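PDB 6S1Y: angiotensin-converting enzyme from Anopheles gambiae, which is a zinc metallopeptidase that probably removes dipeptides from the C-terminal ends of small peptides, as other angiotensin-converting enzymes do. Local coordinates for residues A[135-140]-A[344-349]; A[205-210]-A[496-501]; A[211-216]-A[571-576]; A[284-289]-A[314-319]. All coordinates share one frame; numbering follows the deposited sequence.

Contact 1 (A[135-140]-A[344-349])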
# COMPACT_ATOMS: atom_id res chain seq x y z
N LEU A 135 -18.50 0.73 -2.18
CA LEU A 135 -17.36 0.89 -1.30
C LEU A 135 -16.95 2.35 -1.20
O LEU A 135 -16.77 2.90 -0.11
CB LEU A 135 -16.18 0.06 -1.81
CG LEU A 135 -14.88 0.23 -1.03
CD1 LEU A 135 -15.12 -0.19 0.43
CD2 LEU A 135 -13.72 -0.55 -1.64
N ASP A 136 -16.79 3.00 -2.35
CA ASP A 136 -16.25 4.35 -2.44
C ASP A 136 -17.37 5.24 -2.96
O ASP A 136 -17.70 5.18 -4.15
CB ASP A 136 -15.04 4.37 -3.39
CG ASP A 136 -13.94 5.38 -2.95
OD1 ASP A 136 -14.28 6.49 -2.44
OD2 ASP A 136 -12.72 5.06 -3.11
N PRO A 137 -17.99 6.09 -2.12
CA PRO A 137 -17.63 6.39 -0.74
C PRO A 137 -18.50 5.82 0.38
O PRO A 137 -18.10 5.91 1.54
CB PRO A 137 -17.74 7.92 -0.72
CG PRO A 137 -18.98 8.18 -1.61
CD PRO A 137 -18.97 7.06 -2.66
N GLU A 138 -19.66 5.24 0.06
CA GLU A 138 -20.64 5.00 1.12
C GLU A 138 -20.12 4.02 2.18
O GLU A 138 -20.16 4.30 3.38
CB GLU A 138 -21.96 4.51 0.52
CG GLU A 138 -22.74 5.59 -0.22
CD GLU A 138 -22.21 5.85 -1.61
OE1 GLU A 138 -21.45 4.99 -2.13
OE2 GLU A 138 -22.55 6.91 -2.19
N LEU A 139 -19.65 2.84 1.77
CA LEU A 139 -19.27 1.84 2.77
C LEU A 139 -18.02 2.27 3.53
O LEU A 139 -17.94 2.10 4.75
CB LEU A 139 -19.08 0.47 2.11
CG LEU A 139 -20.28 -0.46 2.23
CD1 LEU A 139 -21.51 0.09 1.53
CD2 LEU A 139 -19.92 -1.85 1.69
N THR A 140 -17.04 2.83 2.83
CA THR A 140 -15.86 3.37 3.51
C THR A 140 -16.23 4.32 4.63
O THR A 140 -15.61 4.31 5.71
CB THR A 140 -14.97 4.06 2.49
OG1 THR A 140 -14.38 3.06 1.64
CG2 THR A 140 -13.87 4.89 3.17
N CYS A 344 -10.79 8.60 -6.21
CA CYS A 344 -12.14 9.05 -5.89
C CYS A 344 -12.11 9.81 -4.56
O CYS A 344 -12.73 9.47 -3.57
CB CYS A 344 -13.12 7.88 -5.91
SG CYS A 344 -13.15 7.07 -7.58
N THR A 345 -11.35 10.91 -4.61
CA THR A 345 -11.03 11.72 -3.45
C THR A 345 -12.26 12.25 -2.72
O THR A 345 -13.22 12.73 -3.32
CB THR A 345 -10.18 12.92 -3.89
OG1 THR A 345 -9.15 12.46 -4.79
CG2 THR A 345 -9.52 13.59 -2.69
N ARG A 346 -12.19 12.19 -1.39
CA ARG A 346 -13.16 12.81 -0.49
C ARG A 346 -12.42 13.75 0.45
O ARG A 346 -11.20 13.66 0.61
CB ARG A 346 -13.93 11.75 0.29
CG ARG A 346 -14.67 10.78 -0.64
CD ARG A 346 -15.97 11.39 -1.12
NE ARG A 346 -16.96 11.35 -0.05
CZ ARG A 346 -18.19 11.85 -0.14
NH1 ARG A 346 -18.59 12.44 -1.25
NH2 ARG A 346 -19.01 11.76 0.90
N VAL A 347 -13.15 14.68 1.04
CA VAL A 347 -12.53 15.76 1.82
C VAL A 347 -12.51 15.29 3.27
O VAL A 347 -13.45 15.51 4.04
CB VAL A 347 -13.27 17.09 1.65
CG1 VAL A 347 -12.66 18.15 2.56
CG2 VAL A 347 -13.22 17.58 0.20
N ASN A 348 -11.41 14.62 3.65
CA ASN A 348 -11.15 14.28 5.04
C ASN A 348 -9.65 14.03 5.19
O ASN A 348 -8.91 13.96 4.21
CB ASN A 348 -11.97 13.07 5.51
CG ASN A 348 -11.69 11.82 4.69
OD1 ASN A 348 -10.58 11.30 4.69
ND2 ASN A 348 -12.70 11.35 3.98
N MET A 349 -9.22 13.87 6.44
CA MET A 349 -7.79 13.77 6.73
C MET A 349 -7.20 12.47 6.18
O MET A 349 -6.12 12.48 5.59
CB MET A 349 -7.55 13.86 8.24
CG MET A 349 -6.08 13.85 8.62
SD MET A 349 -5.77 14.17 10.38
CE MET A 349 -6.34 12.64 11.11
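Cys344 brings its CB up to the carboxylate of Asp136 at nearly equal range from the two oxygens, OD1 at 3.9 Å and OD2 at 4.0 Å from Cys344 CB. Its sulfur is joined to Cys326 in a disulfide, so this end of the loop is covalently cross-linked, and Asp136 also touches Cys326. The carbonyl of Cys344 faces the same carboxylate, O lying 3.5 Å from Asp136 OD1. Both atoms are normally acceptors, so this approach brings no evident attraction of its own. The backbone O of Asp136 is taken by Lys317 NZ. Thr345 turns away, toward helix 286-299.

The first turn of helix 135-145 is unusual: a cis peptide joins Asp136 to Pro137 inside a wide pi-type turn. Leu135 O receives both Thr140 N and Thr140 OG1, each at 3.0 Å from it, the hydroxyl from above the carbonyl plane. Pro137, on this turn, has its ring directed at the loop.

Arg346 meets that ring. Its chain folds twice, at chi2 (-81°) and chi3 (-76°), and this double bend swings the guanidinium back across Pro137, so that the two side chains cross obliquely. Pro137 CB sits 3.6 Å from Arg346 NE, while Pro137 CG lies 4.0 Å above the guanidinium plane, over its centre. With one face laid on the proline, Arg346 NE still makes a salt bridge to Glu141. Past Val347, centre of an inverse gamma turn, Asn348 uses OD1 to cap Glu351 N at the start of helix 349-368, which carries the zinc ligands His357 and His361.

Contact 2 (A[205-210]-A[496-501]); sequences QQVDDV and RYFVSY. With KSN ((2~{S})-2-[[(4~{S})-4-azanyl-5-oxidanyl-5-oxidanylidene-pentanoyl]amino]pentanedioic acid), chain H.
Apolar packing joins the two helices through a single ring, that of Phe498, which reaches across to Val207 and Val210. CG lies anti to the backbone N (chi1 -177°), which aims the ring at helix 203-233. Val207 CG1 rides over one face, displaced toward the rim, in a CH-pi contact: it stands 4.0 Å from the centroid of the Phe498 ring and 24° off the normal, and only 3.6 Å from Phe498 CE1. Val210 CG1 comes in obliquely, 3.8 Å from Phe498 CZ. CZ also approaches the backbone, lying 3.7 Å from Val207 O, so the end of the ring is set among two valine branches and a helix carbonyl.

The polar contacts lie on two flanks of this apolar centre. On the exposed side of helix 203-233, Gln205 NE2 donates to Asp209 OD1 over 3.0 Å, arriving from above the carboxylate plane. On the inner side, the residue before Phe498 lines the ligand pocket: Tyr497 OH donates to O15 of the bound gamma-glutamyl ligand at 2.7 Å. O15 lies at the edge of the tyrosine ring, in its plane, while the ligand amine N01 lies over a face. Tyr494, Ala328, Lys485 and Gln255 supply further hydrogen bonds to the ligand.

Helix 495-514 lies between the ligand pocket and helix 203-233 here. Tyr436 of helix 431-447 touches both Val207 and Phe498, and on the pocket side Tyr497 and Ser500 rest on Glu385, a zinc ligand carried by helix 381-395.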
# COMPACT_ATOMS: atom_id res chain seq x y z
N GLN A 205 13.42 -14.02 5.70
CA GLN A 205 13.74 -14.08 7.11
C GLN A 205 13.77 -12.68 7.73
O GLN A 205 13.34 -12.48 8.86
CB GLN A 205 15.09 -14.78 7.31
CG GLN A 205 15.42 -15.04 8.77
CD GLN A 205 14.42 -15.98 9.43
OE1 GLN A 205 14.27 -17.14 9.01
NE2 GLN A 205 13.73 -15.48 10.47
N GLN A 206 14.29 -11.70 6.99
CA GLN A 206 14.33 -10.35 7.52
C GLN A 206 12.95 -9.85 7.88
O GLN A 206 12.77 -9.11 8.86
CB GLN A 206 14.99 -9.42 6.51
CG GLN A 206 16.43 -9.81 6.19
CD GLN A 206 17.10 -8.79 5.29
OE1 GLN A 206 16.87 -7.58 5.43
NE2 GLN A 206 17.89 -9.28 4.34
N VAL A 207 11.94 -10.25 7.09
CA VAL A 207 10.58 -9.79 7.33
C VAL A 207 10.00 -10.45 8.57
O VAL A 207 9.35 -9.79 9.40
CB VAL A 207 9.72 -10.06 6.08
CG1 VAL A 207 8.26 -9.95 6.43
CG2 VAL A 207 10.10 -9.09 4.96
N ASP A 208 10.22 -11.76 8.72
CA ASP A 208 9.88 -12.44 9.97
C ASP A 208 10.57 -11.77 11.16
O ASP A 208 9.97 -11.60 12.23
CB ASP A 208 10.28 -13.92 9.90
CG ASP A 208 9.51 -14.71 8.85
OD1 ASP A 208 8.50 -14.21 8.27
OD2 ASP A 208 9.92 -15.86 8.59
N ASP A 209 11.83 -11.38 11.01
CA ASP A 209 12.51 -10.76 12.14
C ASP A 209 11.89 -9.41 12.50
O ASP A 209 11.82 -9.06 13.68
CB ASP A 209 14.00 -10.57 11.84
CG ASP A 209 14.73 -11.88 11.72
OD1 ASP A 209 14.16 -12.95 12.08
OD2 ASP A 209 15.89 -11.83 11.26
N VAL A 210 11.45 -8.63 11.51
CA VAL A 210 10.82 -7.36 11.84
C VAL A 210 9.49 -7.59 12.55
O VAL A 210 9.16 -6.90 13.52
CB VAL A 210 10.66 -6.49 10.58
CG1 VAL A 210 9.81 -5.29 10.89
CG2 VAL A 210 12.04 -6.08 10.05
N ARG A 496 5.33 -5.05 -0.68
CA ARG A 496 5.79 -3.68 -0.89
C ARG A 496 5.37 -2.75 0.26
O ARG A 496 6.14 -1.86 0.65
CB ARG A 496 5.23 -3.13 -2.21
CG ARG A 496 3.72 -3.21 -2.34
CD ARG A 496 3.24 -2.87 -3.76
NE ARG A 496 3.70 -3.83 -4.76
CZ ARG A 496 3.50 -3.70 -6.07
NH1 ARG A 496 2.84 -2.65 -6.52
NH2 ARG A 496 3.97 -4.60 -6.94
N TYR A 497 4.15 -2.94 0.80
CA TYR A 497 3.67 -2.02 1.82
C TYR A 497 4.29 -2.34 3.18
O TYR A 497 4.60 -1.43 3.96
CB TYR A 497 2.14 -2.04 1.88
CG TYR A 497 1.47 -1.73 0.55
CD1 TYR A 497 1.33 -0.40 0.10
CD2 TYR A 497 0.99 -2.74 -0.26
CE1 TYR A 497 0.72 -0.12 -1.11
CE2 TYR A 497 0.39 -2.47 -1.48
CZ TYR A 497 0.26 -1.16 -1.90
OH TYR A 497 -0.35 -0.89 -3.10
N PHE A 498 4.54 -3.61 3.47
CA PHE A 498 5.29 -3.96 4.67
C PHE A 498 6.68 -3.33 4.65
O PHE A 498 7.11 -2.70 5.62
CB PHE A 498 5.39 -5.50 4.78
CG PHE A 498 6.08 -5.96 6.03
CD1 PHE A 498 7.47 -6.00 6.11
CD2 PHE A 498 5.35 -6.35 7.14
CE1 PHE A 498 8.11 -6.43 7.27
CE2 PHE A 498 5.98 -6.78 8.30
CZ PHE A 498 7.37 -6.81 8.36
N VAL A 499 7.40 -3.51 3.55
CA VAL A 499 8.73 -2.93 3.43
C VAL A 499 8.67 -1.42 3.57
O VAL A 499 9.44 -0.81 4.32
CB VAL A 499 9.38 -3.37 2.11
CG1 VAL A 499 10.73 -2.73 1.92
CG2 VAL A 499 9.54 -4.86 2.09
N SER A 500 7.72 -0.79 2.86
CA SER A 500 7.54 0.65 2.98
C SER A 500 7.36 1.10 4.43
O SER A 500 7.92 2.11 4.85
CB SER A 500 6.31 1.08 2.18
OG SER A 500 6.01 2.43 2.50
N TYR A 501 6.51 0.40 5.18
CA TYR A 501 6.20 0.85 6.53
C TYR A 501 7.40 0.71 7.46
O TYR A 501 7.50 1.46 8.44
CB TYR A 501 4.97 0.12 7.06
CG TYR A 501 3.70 0.88 6.76
CD1 TYR A 501 3.29 1.10 5.45
CD2 TYR A 501 2.92 1.40 7.78
CE1 TYR A 501 2.15 1.82 5.16
CE2 TYR A 501 1.74 2.13 7.49
CZ TYR A 501 1.39 2.34 6.18
OH TYR A 501 0.25 3.04 5.88
C10 KSN H . -2.04 -0.32 -8.00
C13 KSN H . -1.03 2.26 -4.26
C17 KSN H . -4.24 -0.01 0.97
C02 KSN H . -3.08 1.00 0.98
C03 KSN H . -2.49 1.36 -0.39
C04 KSN H . -3.36 1.09 -1.61
C05 KSN H . -3.70 2.34 -2.47
C07 KSN H . -2.37 1.52 -4.53
C08 KSN H . -2.63 1.25 -6.00
C09 KSN H . -1.65 0.23 -6.61
N01 KSN H . -1.99 0.51 1.82
N06 KSN H . -3.26 2.48 -3.87
O11 KSN H . -3.25 -0.23 -8.39
O12 KSN H . -1.18 -0.89 -8.75
O14 KSN H . -1.02 3.52 -4.33
O15 KSN H . 0.01 1.65 -3.95
O16 KSN H . -4.39 3.19 -2.01
O18 KSN H . -5.41 0.44 0.80
O19 KSN H . -4.10 -1.25 1.12

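Contact 3 (A[211-216]-A[571-576]); sequences IEQIRP and AILEYF
Leu573 spreads its two methyl branches over Gln213 and Ile214, and most of the contact depends on that fork. It is a small meeting of two helices within the largely alpha-helical angiotensin-converting enzyme fold: the segments 211-216 and 571-575 run almost parallel, at 5°, with axes 10.9 Å apart. At that separation the backbones do not interlock closely, and the ends of the side chains do the touching.

One branch, Leu573 CD1, lies against the side chain of Gln213, 4.0 Å from Gln213 CB and 3.8 Å from Gln213 OE1, where the two chains cross at about a right angle. Gln213 NE2, the other polar atom of the amide end, makes a weak hydrogen bond to Asp209 O one turn earlier. The second branch, Leu573 CD2, meets the tip of Ile214, with CD1 of that isoleucine 3.7 Å away. The bend at chi2 of Ile214 (-50°) carries CD1 nearer the opposite helix than the direction of its CB would suggest, and the same methyl reaches Ile572 CG2 at 4.2 Å.

Behind this layer, Ile572 packs on Phe505 of helix 495-514 and Leu432 of helix 431-447. On the outer flank of helix 203-233, where Pro216 introduces a kink, Arg215 holds Glu212 side-on. NH1 and NE of Arg215 both converge on Glu212 OE2, at 2.9 and 3.0 Å, approaching from the same face of the carboxylate while OE2 stays in the guanidinium plane.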
# COMPACT_ATOMS: atom_id res chain seq x y z
N ILE A 211 8.71 -8.57 12.09
CA ILE A 211 7.43 -8.87 12.73
C ILE A 211 7.64 -9.22 14.20
O ILE A 211 6.86 -8.79 15.06
CB ILE A 211 6.70 -10.00 12.00
CG1 ILE A 211 5.88 -9.43 10.84
CG2 ILE A 211 5.77 -10.73 12.95
CD1 ILE A 211 4.67 -8.54 11.29
N GLU A 212 8.69 -9.98 14.51
CA GLU A 212 8.92 -10.36 15.90
C GLU A 212 9.35 -9.18 16.74
O GLU A 212 9.03 -9.13 17.93
CB GLU A 212 9.95 -11.49 15.98
CG GLU A 212 10.16 -12.02 17.41
CD GLU A 212 8.86 -12.43 18.12
OE1 GLU A 212 7.88 -12.87 17.46
OE2 GLU A 212 8.82 -12.28 19.36
N GLN A 213 10.07 -8.21 16.16
CA GLN A 213 10.46 -7.03 16.93
C GLN A 213 9.28 -6.10 17.16
O GLN A 213 9.21 -5.43 18.19
CB GLN A 213 11.57 -6.25 16.23
CG GLN A 213 12.86 -7.01 16.02
CD GLN A 213 13.85 -6.19 15.23
OE1 GLN A 213 14.47 -5.27 15.76
NE2 GLN A 213 13.97 -6.48 13.94
N ILE A 214 8.38 -6.01 16.18
CA ILE A 214 7.16 -5.22 16.29
C ILE A 214 6.16 -5.83 17.28
O ILE A 214 5.44 -5.10 17.97
CB ILE A 214 6.58 -5.11 14.86
CG1 ILE A 214 7.48 -4.18 14.03
CG2 ILE A 214 5.14 -4.66 14.84
CD1 ILE A 214 7.77 -2.90 14.70
N ARG A 215 6.12 -7.16 17.38
CA ARG A 215 5.02 -7.84 18.07
C ARG A 215 4.78 -7.32 19.49
O ARG A 215 3.61 -7.08 19.83
CB ARG A 215 5.30 -9.35 18.08
CG ARG A 215 4.19 -10.18 18.72
CD ARG A 215 4.62 -11.66 19.01
NE ARG A 215 5.89 -11.71 19.74
CZ ARG A 215 6.01 -11.43 21.04
NH1 ARG A 215 7.20 -11.48 21.62
NH2 ARG A 215 4.94 -11.10 21.76
N PRO A 216 5.78 -7.12 20.34
CA PRO A 216 5.44 -6.70 21.72
C PRO A 216 4.74 -5.36 21.74
O PRO A 216 3.82 -5.14 22.54
CB PRO A 216 6.81 -6.66 22.43
CG PRO A 216 7.71 -7.50 21.58
CD PRO A 216 7.23 -7.27 20.16
N ALA A 571 14.49 2.42 13.35
CA ALA A 571 13.85 3.73 13.23
C ALA A 571 12.41 3.69 13.72
O ALA A 571 11.98 4.54 14.50
CB ALA A 571 13.92 4.23 11.78
N ILE A 572 11.64 2.70 13.27
CA ILE A 572 10.23 2.66 13.62
C ILE A 572 10.03 2.28 15.09
O ILE A 572 9.11 2.79 15.73
CB ILE A 572 9.45 1.71 12.69
CG1 ILE A 572 7.95 1.85 12.96
CG2 ILE A 572 9.87 0.27 12.85
CD1 ILE A 572 7.06 0.96 12.09
N LEU A 573 10.89 1.43 15.66
CA LEU A 573 10.80 1.18 17.10
C LEU A 573 11.14 2.42 17.91
O LEU A 573 10.54 2.65 18.96
CB LEU A 573 11.73 0.03 17.50
CG LEU A 573 11.31 -1.33 16.93
CD1 LEU A 573 12.37 -2.41 17.22
CD2 LEU A 573 9.96 -1.73 17.50
N GLU A 574 12.08 3.25 17.44
CA GLU A 574 12.36 4.52 18.12
C GLU A 574 11.16 5.45 18.03
O GLU A 574 10.81 6.13 19.01
CB GLU A 574 13.60 5.20 17.52
CG GLU A 574 13.97 6.54 18.19
CD GLU A 574 15.15 7.27 17.50
OE1 GLU A 574 15.84 6.68 16.64
OE2 GLU A 574 15.36 8.47 17.83
N TYR A 575 10.53 5.50 16.85
CA TYR A 575 9.40 6.41 16.65
C TYR A 575 8.29 6.12 17.64
O TYR A 575 7.70 7.04 18.23
CB TYR A 575 8.89 6.25 15.20
CG TYR A 575 7.79 7.19 14.80
CD1 TYR A 575 6.46 6.89 15.05
CD2 TYR A 575 8.07 8.37 14.12
CE1 TYR A 575 5.43 7.74 14.67
CE2 TYR A 575 7.05 9.25 13.74
CZ TYR A 575 5.73 8.91 14.02
OH TYR A 575 4.70 9.73 13.65
N PHE A 576 7.99 4.84 17.85
CA PHE A 576 6.92 4.40 18.74
C PHE A 576 7.41 4.01 20.13
O PHE A 576 6.66 3.36 20.86
CB PHE A 576 6.17 3.21 18.13
CG PHE A 576 5.33 3.58 16.96
CD1 PHE A 576 4.23 4.38 17.12
CD2 PHE A 576 5.68 3.16 15.68
CE1 PHE A 576 3.48 4.74 16.03
CE2 PHE A 576 4.92 3.53 14.59
CZ PHE A 576 3.84 4.31 14.76

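Contact 4 (A[284-289]-A[314-319])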
# COMPACT_ATOMS: atom_id res chain seq x y z
N TYR A 284 -12.19 23.15 1.78
CA TYR A 284 -11.27 22.33 1.02
C TYR A 284 -12.01 21.53 -0.04
O TYR A 284 -13.13 21.07 0.15
CB TYR A 284 -10.54 21.35 1.93
CG TYR A 284 -9.24 21.85 2.49
CD1 TYR A 284 -9.21 22.85 3.43
CD2 TYR A 284 -8.05 21.28 2.10
CE1 TYR A 284 -8.02 23.30 3.96
CE2 TYR A 284 -6.85 21.71 2.63
CZ TYR A 284 -6.85 22.72 3.55
OH TYR A 284 -5.65 23.15 4.08
N THR A 285 -11.33 21.32 -1.16
CA THR A 285 -11.80 20.51 -2.27
C THR A 285 -10.72 19.50 -2.58
O THR A 285 -9.58 19.63 -2.13
CB THR A 285 -12.07 21.37 -3.52
OG1 THR A 285 -10.82 21.97 -3.90
CG2 THR A 285 -13.13 22.43 -3.26
N PRO A 286 -11.03 18.49 -3.38
CA PRO A 286 -9.98 17.58 -3.85
C PRO A 286 -8.82 18.29 -4.53
O PRO A 286 -7.65 17.97 -4.25
CB PRO A 286 -10.74 16.66 -4.80
CG PRO A 286 -12.12 16.60 -4.19
CD PRO A 286 -12.39 17.98 -3.67
N ILE A 287 -9.10 19.26 -5.41
CA ILE A 287 -8.01 19.92 -6.13
C ILE A 287 -7.13 20.70 -5.17
O ILE A 287 -5.90 20.66 -5.26
CB ILE A 287 -8.58 20.81 -7.25
CG1 ILE A 287 -8.62 20.03 -8.57
CG2 ILE A 287 -7.75 22.06 -7.42
CD1 ILE A 287 -9.53 20.67 -9.61
N LYS A 288 -7.75 21.45 -4.25
CA LYS A 288 -6.96 22.12 -3.22
C LYS A 288 -6.04 21.11 -2.52
O LYS A 288 -4.88 21.41 -2.25
CB LYS A 288 -7.90 22.81 -2.23
CG LYS A 288 -7.22 23.49 -1.04
CD LYS A 288 -6.30 24.63 -1.44
CE LYS A 288 -5.94 25.51 -0.22
NZ LYS A 288 -4.70 26.34 -0.46
N MET A 289 -6.54 19.89 -2.27
CA MET A 289 -5.73 18.91 -1.54
C MET A 289 -4.50 18.51 -2.34
O MET A 289 -3.40 18.42 -1.78
CB MET A 289 -6.58 17.68 -1.20
CG MET A 289 -7.63 17.93 -0.13
SD MET A 289 -8.98 16.73 -0.16
CE MET A 289 -8.16 15.28 0.54
N ILE A 314 -7.83 11.95 -12.93
CA ILE A 314 -9.18 11.83 -12.38
C ILE A 314 -9.04 11.94 -10.87
O ILE A 314 -8.55 11.01 -10.21
CB ILE A 314 -9.81 10.49 -12.79
CG1 ILE A 314 -9.90 10.35 -14.31
CG2 ILE A 314 -11.17 10.34 -12.16
CD1 ILE A 314 -10.44 8.98 -14.77
N LEU A 315 -9.50 13.06 -10.30
CA LEU A 315 -9.29 13.37 -8.89
C LEU A 315 -10.56 13.41 -8.06
O LEU A 315 -10.49 13.71 -6.87
CB LEU A 315 -8.58 14.73 -8.73
CG LEU A 315 -7.40 14.99 -9.66
CD1 LEU A 315 -6.80 16.36 -9.39
CD2 LEU A 315 -6.33 13.94 -9.49
N GLU A 316 -11.72 13.18 -8.67
CA GLU A 316 -12.98 13.00 -7.96
C GLU A 316 -13.66 11.80 -8.60
O GLU A 316 -13.33 11.43 -9.74
CB GLU A 316 -13.94 14.19 -8.06
CG GLU A 316 -13.45 15.51 -7.52
CD GLU A 316 -14.60 16.46 -7.11
OE1 GLU A 316 -15.77 16.21 -7.47
OE2 GLU A 316 -14.31 17.45 -6.40
N LYS A 317 -14.62 11.21 -7.90
CA LYS A 317 -15.45 10.17 -8.51
C LYS A 317 -16.32 10.80 -9.59
O LYS A 317 -17.07 11.74 -9.29
CB LYS A 317 -16.33 9.47 -7.48
CG LYS A 317 -16.93 8.15 -7.98
CD LYS A 317 -17.83 7.53 -6.92
CE LYS A 317 -18.51 6.25 -7.40
NZ LYS A 317 -19.52 5.76 -6.40
N PRO A 318 -16.28 10.32 -10.83
CA PRO A 318 -17.20 10.83 -11.86
C PRO A 318 -18.65 10.65 -11.44
O PRO A 318 -19.00 9.73 -10.72
CB PRO A 318 -16.88 9.97 -13.08
CG PRO A 318 -15.46 9.52 -12.88
CD PRO A 318 -15.32 9.34 -11.38
N THR A 319 -19.49 11.54 -11.94
CA THR A 319 -20.89 11.61 -11.56
C THR A 319 -21.82 11.00 -12.61
O THR A 319 -23.05 11.14 -12.50
CB THR A 319 -21.28 13.08 -11.31
OG1 THR A 319 -20.77 13.90 -12.36
CG2 THR A 319 -20.72 13.58 -9.98
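Glu316 climbs over Pro286, and its atoms can be read in order. From CB, chi1 of -61° sets CG anti to the carbonyl carbon, and the chain then runs on extended. Glu316 CG is the first atom to touch, 3.7 Å from CG of Pro286. Next, Glu316 CD passes the same proline carbon at 3.8 Å. The tip then settles closest, OE2 lying 3.2 Å from Pro286 CG and 3.4 Å from Pro286 CD. Side chain and ring cross at about a right angle, and the carboxylate oxygen meets the CH2 carbons CG and CD of the ring.

Pro286 opens helix 286-299, directly after its N-cap, Thr285. The capping bond is nearly straight: Lys288 N donates to Thr285 OG1 over 3.1 Å, at 168°. A carboxylate beside this helix start would probably be stabilised by the partial positive charge there.

The loop backbone comes up against the same ring, with Leu315 O 3.6 Å from Pro286 CB. That carbonyl also accepts a hydrogen bond from Thr345 OG1, and Thr345 itself packs against Pro286. At the next residue, Ile287 crosses Leu315 at about a right angle, its CG1 4.2 Å from Leu315 CD1, while Leu315 also rests on Phe290, one turn on from Pro286.

How the contacts relate
From the N terminus, contact 1 opens first, at 135-140, and closes at 344-349. Inside that span helix 203-233 starts both contact 2 and contact 3, which close only at 496-501 and 571-576. Their segments alternate with those of contact 1 and with each other, so the three loops cross. Contact 4 spans the short stretch from 284-289 to 314-319 and nests inside all of them. In space they form two groups: contacts 1 and 4 touch, tying loops to the starts of helices 135-145 and 286-299, whereas contacts 2 and 3 touch each other on the side of the chain's centre opposite contact 4, joining helix 203-233 to helices 495-514 and 570-575.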